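Local atomic coordinates of insecticyanin-A (Manduca sexta, PDB entry 1Z24), a protein that binds the blue bile pigment biliverdin IX gamma, which together with lipoprotein-bound carotenes gives hornworms their green camouflage coloration. Residues S21-A26 with P103-T108; I76-K81 with K87-F92. One frame throughout, in Å; residues are numbered along the deposited sequence.

Contact 1: residues S21-A26 with P103-T108; sequences SAFAGA and PWVLAT. With BLV (biliverdin IX gamma chromophore), chain B.
Phe23 meets two side chains of the 103-108 strand, each through a different part of its ring. Its outermost atom CZ lies 4.2 Å from Val105 CG2, an apolar contact in which the methyl approaches the ring obliquely. Thr108 comes to the ring's edge, near its plane, with OG1 4.2 Å from Phe23 CE1. The benzyl group reaches that far because CG is turned opposite the backbone N (chi1 -167°), and the CA atoms of Phe23 and Thr108 can stay 8.6 Å apart. The contact is therefore made by side chains alone and buries a modest 106 Å² in total. Thr108 OG1 has its polar partners in the turn that follows: it is hydrogen-bonded to Tyr113 O and Tyr110 N, which fix the hydroxyl beside the ring. Farther up the strand, Pro103 CB touches the biliverdin methyl CMB at 3.9 Å and belongs to the chromophore pocket.

In the second shell, Phe23 also packs edge-to-face with Phe18 and meets the ring of Trp27, whose NE1 is hydrogen-bonded to Phe23 O. Gly25 and Trp27 form the Gly-X-Trp signature of lipocalins, and at phi 142° and psi -170° a CB on Gly25 would collide with Ala24 O, which calls for glycine. Lys137 NZ is hydrogen-bonded to Ala24 O just past the helix end. Strand 97-108 carries a classic beta bulge, Leu106 and Ala107 standing together opposite Ile115. Helix 20-23 sits before strand 25-32, consistent with the short helix that closes one end of a lipocalin barrel, its phenylalanine resting on strand 97-108 and on Ala114 of strand 113-122.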
ATOM      1  N   SER A  21       4.023 -28.607   9.238  1.00 28.50           N
ATOM      2  CA  SER A  21       4.059 -29.971   8.823  1.00 28.05           C
ATOM      3  C   SER A  21       3.084 -30.223   7.730  1.00 30.86           C
ATOM      4  O   SER A  21       3.287 -31.091   6.889  1.00 36.23           O
ATOM      5  CB  SER A  21       3.873 -30.971   9.937  1.00 40.81           C
ATOM      6  OG  SER A  21       2.502 -31.220  10.087  1.00 68.60           O
ATOM      7  N   ALA A  22       2.004 -29.469   7.751  1.00 29.84           N
ATOM      8  CA  ALA A  22       1.019 -29.668   6.724  1.00 30.67           C
ATOM      9  C   ALA A  22       1.551 -29.048   5.440  1.00 31.00           C
ATOM     10  O   ALA A  22       1.260 -29.458   4.321  1.00 28.59           O
ATOM     11  CB  ALA A  22      -0.240 -28.945   7.189  1.00 35.91           C
ATOM     12  N   PHE A  23       2.373 -28.036   5.595  1.00 29.99           N
ATOM     13  CA  PHE A  23       2.893 -27.385   4.424  1.00 23.77           C
ATOM     14  C   PHE A  23       3.980 -28.124   3.697  1.00 31.26           C
ATOM     15  O   PHE A  23       4.204 -27.916   2.517  1.00 27.25           O
ATOM     16  CB  PHE A  23       3.362 -26.015   4.893  1.00 29.47           C
ATOM     17  CG  PHE A  23       3.678 -25.029   3.802  1.00 32.55           C
ATOM     18  CD1 PHE A  23       2.637 -24.427   3.091  1.00 29.29           C
ATOM     19  CD2 PHE A  23       5.001 -24.673   3.514  1.00 26.66           C
ATOM     20  CE1 PHE A  23       2.895 -23.491   2.080  1.00 28.59           C
ATOM     21  CE2 PHE A  23       5.281 -23.752   2.497  1.00 26.71           C
ATOM     22  CZ  PHE A  23       4.225 -23.151   1.794  1.00 34.13           C
ATOM     23  N   ALA A  24       4.659 -28.956   4.430  1.00 33.68           N
ATOM     24  CA  ALA A  24       5.724 -29.732   3.871  1.00 35.35           C
ATOM     25  C   ALA A  24       5.299 -30.494   2.605  1.00 26.58           C
ATOM     26  O   ALA A  24       4.151 -30.901   2.404  1.00 32.57           O
ATOM     27  CB  ALA A  24       6.366 -30.599   4.981  1.00 29.52           C
ATOM     28  N   GLY A  25       6.242 -30.671   1.696  1.00 33.58           N
ATOM     29  CA  GLY A  25       5.971 -31.359   0.450  1.00 20.62           C
ATOM     30  C   GLY A  25       6.686 -30.744  -0.743  1.00 26.67           C
ATOM     31  O   GLY A  25       7.542 -29.899  -0.621  1.00 32.40           O
ATOM     32  N   ALA A  26       6.333 -31.183  -1.927  1.00 24.65           N
ATOM     33  CA  ALA A  26       6.936 -30.689  -3.151  1.00 23.76           C
ATOM     34  C   ALA A  26       6.019 -29.686  -3.845  1.00 33.31           C
ATOM     35  O   ALA A  26       4.914 -29.969  -4.347  1.00 31.05           O
ATOM     36  CB  ALA A  26       7.183 -31.897  -4.026  1.00 23.91           C
ATOM     37  N   PRO A 103      10.110 -16.018   2.399  1.00 32.57           N
ATOM     38  CA  PRO A 103       8.843 -15.896   1.714  1.00 27.05           C
ATOM     39  C   PRO A 103       7.680 -15.735   2.703  1.00 23.58           C
ATOM     40  O   PRO A 103       7.643 -16.301   3.786  1.00 25.62           O
ATOM     41  CB  PRO A 103       8.640 -17.223   1.000  1.00 25.55           C
ATOM     42  CG  PRO A 103       9.933 -18.014   1.196  1.00 17.27           C
ATOM     43  CD  PRO A 103      10.561 -17.438   2.446  1.00 23.26           C
ATOM     44  N   TRP A 104       6.726 -14.944   2.332  1.00 21.50           N
ATOM     45  CA  TRP A 104       5.577 -14.752   3.157  1.00 17.59           C
ATOM     46  C   TRP A 104       4.444 -15.546   2.493  1.00 32.18           C
ATOM     47  O   TRP A 104       4.224 -15.435   1.297  1.00 27.66           O
ATOM     48  CB  TRP A 104       5.081 -13.261   3.130  1.00 17.06           C
ATOM     49  CG  TRP A 104       6.049 -12.348   3.805  1.00 26.83           C
ATOM     50  CD1 TRP A 104       7.408 -12.418   3.681  1.00 20.85           C
ATOM     51  CD2 TRP A 104       5.773 -11.238   4.659  1.00 21.55           C
ATOM     52  NE1 TRP A 104       8.003 -11.433   4.425  1.00 25.75           N
ATOM     53  CE2 TRP A 104       7.004 -10.660   5.017  1.00 33.13           C
ATOM     54  CE3 TRP A 104       4.609 -10.631   5.093  1.00 20.29           C
ATOM     55  CZ2 TRP A 104       7.084  -9.502   5.827  1.00 22.25           C
ATOM     56  CZ3 TRP A 104       4.661  -9.525   5.913  1.00 23.20           C
ATOM     57  CH2 TRP A 104       5.890  -8.950   6.250  1.00 27.29           C
ATOM     58  N   VAL A 105       3.714 -16.339   3.257  1.00 25.11           N
ATOM     59  CA  VAL A 105       2.608 -17.118   2.718  1.00 29.01           C
ATOM     60  C   VAL A 105       1.331 -16.343   2.939  1.00 24.26           C
ATOM     61  O   VAL A 105       0.845 -16.203   4.073  1.00 29.25           O
ATOM     62  CB  VAL A 105       2.476 -18.513   3.403  1.00 19.89           C
ATOM     63  CG1 VAL A 105       1.407 -19.417   2.687  1.00 19.82           C
ATOM     64  CG2 VAL A 105       3.842 -19.168   3.203  1.00 28.17           C
ATOM     65  N   LEU A 106       0.792 -15.818   1.842  1.00 15.81           N
ATOM     66  CA  LEU A 106      -0.443 -15.054   1.940  1.00 24.65           C
ATOM     67  C   LEU A 106      -1.662 -15.940   2.182  1.00 40.37           C
ATOM     68  O   LEU A 106      -2.597 -15.588   2.894  1.00 25.32           O
ATOM     69  CB  LEU A 106      -0.707 -14.334   0.607  1.00 26.84           C
ATOM     70  CG  LEU A 106       0.364 -13.343   0.211  1.00 42.87           C
ATOM     71  CD1 LEU A 106      -0.146 -12.367  -0.853  1.00 23.74           C
ATOM     72  CD2 LEU A 106       0.860 -12.652   1.466  1.00 28.89           C
ATOM     73  N   ALA A 107      -1.661 -17.096   1.556  1.00 24.36           N
ATOM     74  CA  ALA A 107      -2.770 -18.047   1.689  1.00 18.91           C
ATOM     75  C   ALA A 107      -2.432 -19.441   1.141  1.00 24.37           C
ATOM     76  O   ALA A 107      -1.649 -19.607   0.216  1.00 26.47           O
ATOM     77  CB  ALA A 107      -3.856 -17.598   0.727  1.00 23.29           C
ATOM     78  N   THR A 108      -3.049 -20.449   1.735  1.00 28.19           N
ATOM     79  CA  THR A 108      -2.849 -21.804   1.314  1.00 22.27           C
ATOM     80  C   THR A 108      -3.862 -22.744   1.955  1.00 31.82           C
ATOM     81  O   THR A 108      -4.359 -22.532   3.077  1.00 29.96           O
ATOM     82  CB  THR A 108      -1.492 -22.270   1.839  1.00 26.82           C
ATOM     83  OG1 THR A 108      -1.247 -23.560   1.297  1.00 26.97           O
ATOM     84  CG2 THR A 108      -1.439 -22.381   3.389  1.00 21.11           C
TER
HETATM   85  NA  BLV B 195      13.624 -16.594  -3.958  1.00 24.15           N
HETATM   86  C1A BLV B 195      14.287 -15.420  -3.826  1.00 24.98           C
HETATM   87  C2A BLV B 195      13.802 -14.597  -2.731  1.00 28.95           C
HETATM   88  C3A BLV B 195      12.796 -15.316  -2.157  1.00 17.72           C
HETATM   89  C4A BLV B 195      12.690 -16.560  -2.943  1.00 21.30           C
HETATM   90  CMA BLV B 195      11.833 -14.934  -0.970  1.00  8.95           C
HETATM   91  OA  BLV B 195      15.204 -15.108  -4.556  1.00 24.83           O
HETATM   92  CAA BLV B 195      14.279 -13.246  -2.380  1.00 21.36           C
HETATM   93  CBA BLV B 195      13.638 -12.377  -3.421  1.00 20.54           C
HETATM   94  CGA BLV B 195      14.211 -10.965  -3.301  1.00 26.58           C
HETATM   95  O1A BLV B 195      13.600 -10.073  -2.779  1.00 21.39           O
HETATM   96  O2A BLV B 195      15.310 -10.757  -3.707  1.00 28.06           O
HETATM   97  CHB BLV B 195      11.734 -17.540  -2.679  1.00 24.83           C
HETATM   98  NB  BLV B 195      12.260 -19.266  -4.328  1.00 22.06           N
HETATM   99  C1B BLV B 195      11.406 -18.649  -3.441  1.00 23.55           C
HETATM  100  C2B BLV B 195      10.140 -19.336  -3.380  1.00 18.21           C
HETATM  101  C3B BLV B 195      10.243 -20.354  -4.235  1.00 32.10           C
HETATM  102  C4B BLV B 195      11.577 -20.296  -4.843  1.00 32.87           C
HETATM  103  CMB BLV B 195       8.953 -18.968  -2.504  1.00 18.64           C
HETATM  104  CAB BLV B 195       9.176 -21.363  -4.540  1.00 30.14           C
HETATM  105  CBB BLV B 195       9.085 -21.681  -5.873  1.00 27.45           C
HETATM  106  CHC BLV B 195      12.053 -21.247  -5.756  1.00 19.54           C
HETATM  107  NC  BLV B 195      14.264 -20.540  -6.451  1.00 23.44           N
HETATM  108  C1C BLV B 195      13.282 -21.463  -6.309  1.00 32.16           C
HETATM  109  C2C BLV B 195      13.681 -22.760  -6.879  1.00 21.57           C
HETATM  110  C3C BLV B 195      14.927 -22.701  -7.355  1.00 33.68           C
HETATM  111  C4C BLV B 195      15.313 -21.258  -7.079  1.00 24.84           C
HETATM  112  CMC BLV B 195      12.863 -23.962  -6.818  1.00 22.62           C
HETATM  113  CAC BLV B 195      15.856 -23.705  -8.063  1.00 26.95           C
HETATM  114  CBC BLV B 195      17.202 -23.563  -8.004  1.00 20.73           C
HETATM  115  CHD BLV B 195      16.547 -20.645  -7.494  1.00 28.77           C
HETATM  116  ND  BLV B 195      16.860 -19.098  -5.593  1.00 25.23           N
HETATM  117  C1D BLV B 195      17.273 -19.680  -6.826  1.00 32.09           C
HETATM  118  C2D BLV B 195      18.595 -19.114  -7.235  1.00 31.24           C
HETATM  119  C3D BLV B 195      18.973 -18.209  -6.270  1.00 38.77           C
HETATM  120  C4D BLV B 195      17.904 -18.233  -5.288  1.00 32.57           C
HETATM  121  CMD BLV B 195      19.387 -19.423  -8.469  1.00 24.53           C
HETATM  122  OD  BLV B 195      17.923 -17.562  -4.284  1.00 27.26           O
HETATM  123  CAD BLV B 195      20.216 -17.411  -6.237  1.00 21.94           C
HETATM  124  CBD BLV B 195      21.165 -18.060  -5.248  1.00 20.54           C
HETATM  125  CGD BLV B 195      22.424 -17.156  -4.985  1.00 35.73           C
HETATM  126  O1D BLV B 195      23.423 -17.336  -5.605  1.00 31.02           O
HETATM  127  O2D BLV B 195      22.397 -16.249  -4.174  1.00 29.54           O

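Contact 2: residues I76-K81 with K87-F92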
ATOM      1  N   ILE A  76      10.755 -21.504  10.809  1.00 23.58           N
ATOM      2  CA  ILE A  76       9.747 -20.503  10.891  1.00 29.55           C
ATOM      3  C   ILE A  76      10.408 -19.196  11.286  1.00 24.91           C
ATOM      4  O   ILE A  76      11.297 -19.134  12.155  1.00 26.54           O
ATOM      5  CB  ILE A  76       8.708 -20.800  11.977  1.00 23.23           C
ATOM      6  CG1 ILE A  76       7.943 -22.105  11.747  1.00 42.08           C
ATOM      7  CG2 ILE A  76       7.696 -19.644  12.152  1.00 28.58           C
ATOM      8  CD1 ILE A  76       7.097 -22.183  10.475  1.00 28.16           C
ATOM      9  N   ALA A  77       9.962 -18.103  10.669  1.00 23.52           N
ATOM     10  CA  ALA A  77      10.510 -16.789  11.007  1.00 18.86           C
ATOM     11  C   ALA A  77      10.311 -16.468  12.499  1.00 20.52           C
ATOM     12  O   ALA A  77       9.270 -16.760  13.115  1.00 28.05           O
ATOM     13  CB  ALA A  77      10.037 -15.649  10.067  1.00 13.17           C
ATOM     14  N   PRO A  78      11.350 -15.875  13.077  1.00 30.70           N
ATOM     15  CA  PRO A  78      11.392 -15.509  14.467  1.00 28.00           C
ATOM     16  C   PRO A  78      10.195 -14.759  14.889  1.00 29.85           C
ATOM     17  O   PRO A  78       9.720 -15.060  15.930  1.00 23.54           O
ATOM     18  CB  PRO A  78      12.594 -14.623  14.764  1.00 25.76           C
ATOM     19  CG  PRO A  78      13.305 -14.545  13.472  1.00 29.29           C
ATOM     20  CD  PRO A  78      12.568 -15.408  12.445  1.00 25.64           C
ATOM     21  N   ASP A  79       9.732 -13.786  14.120  1.00 17.79           N
ATOM     22  CA  ASP A  79       8.564 -13.093  14.560  1.00 18.70           C
ATOM     23  C   ASP A  79       7.295 -13.989  14.460  1.00 29.77           C
ATOM     24  O   ASP A  79       6.401 -13.912  15.298  1.00 26.84           O
ATOM     25  CB  ASP A  79       8.365 -11.776  13.802  1.00 21.11           C
ATOM     26  CG  ASP A  79       8.049 -12.000  12.320  1.00 32.66           C
ATOM     27  OD1 ASP A  79       7.307 -11.358  11.688  1.00 23.21           O
ATOM     28  OD2 ASP A  79       8.706 -12.915  11.742  1.00 26.05           O
ATOM     29  N   ALA A  80       7.219 -14.834  13.447  1.00 21.72           N
ATOM     30  CA  ALA A  80       6.084 -15.739  13.196  1.00 26.54           C
ATOM     31  C   ALA A  80       5.997 -16.811  14.253  1.00 23.62           C
ATOM     32  O   ALA A  80       5.029 -17.541  14.394  1.00 26.64           O
ATOM     33  CB  ALA A  80       6.354 -16.408  11.835  1.00 23.45           C
ATOM     34  N   LYS A  81       7.049 -16.961  15.005  1.00 25.26           N
ATOM     35  CA  LYS A  81       6.969 -17.973  16.028  1.00 26.25           C
ATOM     36  C   LYS A  81       5.931 -17.549  17.078  1.00 34.40           C
ATOM     37  O   LYS A  81       5.229 -18.355  17.663  1.00 31.13           O
ATOM     38  CB  LYS A  81       8.297 -18.311  16.731  1.00 26.38           C
ATOM     39  CG  LYS A  81       9.104 -19.230  15.868  1.00 36.95           C
ATOM     40  CD  LYS A  81      10.568 -19.188  16.136  1.00 60.52           C
ATOM     41  CE  LYS A  81      11.180 -20.510  15.731  1.00 88.49           C
ATOM     42  NZ  LYS A  81      12.589 -20.587  16.097  1.00 62.77           N
ATOM     43  N   LYS A  87       5.262 -17.397   7.650  1.00 30.71           N
ATOM     44  CA  LYS A  87       6.468 -16.720   7.279  1.00 22.08           C
ATOM     45  C   LYS A  87       7.615 -17.630   7.659  1.00 28.01           C
ATOM     46  O   LYS A  87       7.720 -18.087   8.809  1.00 32.16           O
ATOM     47  CB  LYS A  87       6.428 -15.356   8.007  1.00 20.23           C
ATOM     48  CG  LYS A  87       7.362 -14.350   7.352  1.00 25.40           C
ATOM     49  CD  LYS A  87       7.535 -13.073   8.172  1.00 25.67           C
ATOM     50  CE  LYS A  87       6.273 -12.247   8.325  1.00 24.76           C
ATOM     51  NZ  LYS A  87       6.563 -10.983   9.055  1.00 27.62           N
ATOM     52  N   TYR A  88       8.475 -17.930   6.688  1.00 20.34           N
ATOM     53  CA  TYR A  88       9.589 -18.816   6.945  1.00 24.93           C
ATOM     54  C   TYR A  88      10.899 -18.340   6.342  1.00 30.33           C
ATOM     55  O   TYR A  88      10.965 -17.499   5.442  1.00 25.52           O
ATOM     56  CB  TYR A  88       9.184 -20.285   6.581  1.00 21.78           C
ATOM     57  CG  TYR A  88       8.908 -20.500   5.121  1.00 24.57           C
ATOM     58  CD1 TYR A  88       9.922 -20.895   4.232  1.00 20.65           C
ATOM     59  CD2 TYR A  88       7.630 -20.235   4.613  1.00 32.82           C
ATOM     60  CE1 TYR A  88       9.677 -21.121   2.870  1.00 25.11           C
ATOM     61  CE2 TYR A  88       7.365 -20.430   3.257  1.00 25.61           C
ATOM     62  CZ  TYR A  88       8.380 -20.873   2.402  1.00 36.55           C
ATOM     63  OH  TYR A  88       8.077 -21.024   1.071  1.00 28.97           O
ATOM     64  N   VAL A  89      11.967 -18.898   6.859  1.00 21.49           N
ATOM     65  CA  VAL A  89      13.293 -18.543   6.394  1.00 24.98           C
ATOM     66  C   VAL A  89      14.001 -19.758   5.839  1.00 26.21           C
ATOM     67  O   VAL A  89      13.926 -20.819   6.450  1.00 32.41           O
ATOM     68  CB  VAL A  89      14.129 -18.100   7.585  1.00 25.37           C
ATOM     69  CG1 VAL A  89      15.545 -17.642   7.124  1.00 16.05           C
ATOM     70  CG2 VAL A  89      13.311 -17.088   8.413  1.00 32.89           C
ATOM     71  N   MET A  90      14.661 -19.553   4.680  1.00 24.16           N
ATOM     72  CA  MET A  90      15.426 -20.552   3.974  1.00 27.57           C
ATOM     73  C   MET A  90      16.843 -20.050   3.983  1.00 32.69           C
ATOM     74  O   MET A  90      17.107 -18.937   3.556  1.00 25.97           O
ATOM     75  CB  MET A  90      14.932 -20.688   2.558  1.00 22.41           C
ATOM     76  CG  MET A  90      13.492 -21.197   2.575  1.00 22.80           C
ATOM     77  SD  MET A  90      12.994 -21.601   0.873  1.00 28.82           S
ATOM     78  CE  MET A  90      12.952 -19.958   0.035  1.00 22.31           C
ATOM     79  N   THR A  91      17.736 -20.859   4.512  1.00 28.21           N
ATOM     80  CA  THR A  91      19.085 -20.447   4.579  1.00 23.60           C
ATOM     81  C   THR A  91      19.895 -21.350   3.741  1.00 33.74           C
ATOM     82  O   THR A  91      19.871 -22.592   3.866  1.00 29.93           O
ATOM     83  CB  THR A  91      19.541 -20.616   5.994  1.00 23.84           C
ATOM     84  OG1 THR A  91      18.738 -19.790   6.844  1.00 32.50           O
ATOM     85  CG2 THR A  91      21.022 -20.246   6.083  1.00 21.78           C
ATOM     86  N   PHE A  92      20.605 -20.683   2.873  1.00 21.44           N
ATOM     87  CA  PHE A  92      21.511 -21.335   1.915  1.00 27.32           C
ATOM     88  C   PHE A  92      22.942 -20.806   2.038  1.00 35.44           C
ATOM     89  O   PHE A  92      23.142 -19.636   2.309  1.00 36.29           O
ATOM     90  CB  PHE A  92      21.096 -21.050   0.455  1.00 27.20           C
ATOM     91  CG  PHE A  92      19.752 -21.607   0.203  1.00 29.51           C
ATOM     92  CD1 PHE A  92      19.561 -22.985   0.042  1.00 29.24           C
ATOM     93  CD2 PHE A  92      18.664 -20.731   0.200  1.00 27.52           C
ATOM     94  CE1 PHE A  92      18.273 -23.473  -0.174  1.00 25.75           C
ATOM     95  CE2 PHE A  92      17.363 -21.201  -0.030  1.00 32.33           C
ATOM     96  CZ  PHE A  92      17.203 -22.574  -0.212  1.00 23.55           C
TER
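Lys87 reaches across to the 76-81 turn with both ends of the residue. Its carbonyl O accepts a nearly straight hydrogen bond from Ala77 N (2.9 Å, N-H...O 170°). Its aliphatic part lies on two methyls, with CB 4.0 Å from Ala80 CB and CG at a similar range from Ala77 CB. A bend at chi3 (-65°) then turns the ammonium to Asp79, where NZ forms a salt bridge of 2.8 Å with OD1 on its syn lone pair; the two side chains cross at about a right angle. NZ also makes a cation-pi contact with Trp104.

Tyr88 pairs with Ile76 in an antiparallel non-hydrogen-bonded pair (CA-CA 4.3 Å) with diverging side chains; its hydroxyl is hydrogen-bonded to Tyr48 and Asn116. Val89 lays CG2 on Ala77 CB at 3.9 Å. Beyond it, Met90 lines the biliverdin pocket.

With an alanine here in place of Lys87, Asp79 is likely to lose its ammonium mate and Trp104 its cation, while Ala77 CB would lose the cover of CG. A backbone bond, an apolar patch and an ion pair thus fasten the connection between strands 66-76 and 88-94, with Asp79 exposed and the lysine only partly so.

In the fold
From the N terminus, the chain first passes through 21-26, the end of helix 20-23 and the start of strand 25-32. Three further strands bring it to 76-81, and contact 2 closes a loop of only five residues against 87-92. The hairpin into strand 97-108 then brings 103-108 back to 21-26, so contact 1 closes a span of 76 residues that contains all of contact 2; the two do not cross. Contact 2 is a local connection between antiparallel neighbours, whereas contact 1 ties the barrel's entry helix to a distant strand. Their centres lie about 12 Å apart, and they meet at several points, among them Val105 CG2, 3.7 Å from Tyr88 CE2, and Pro103 on Met90.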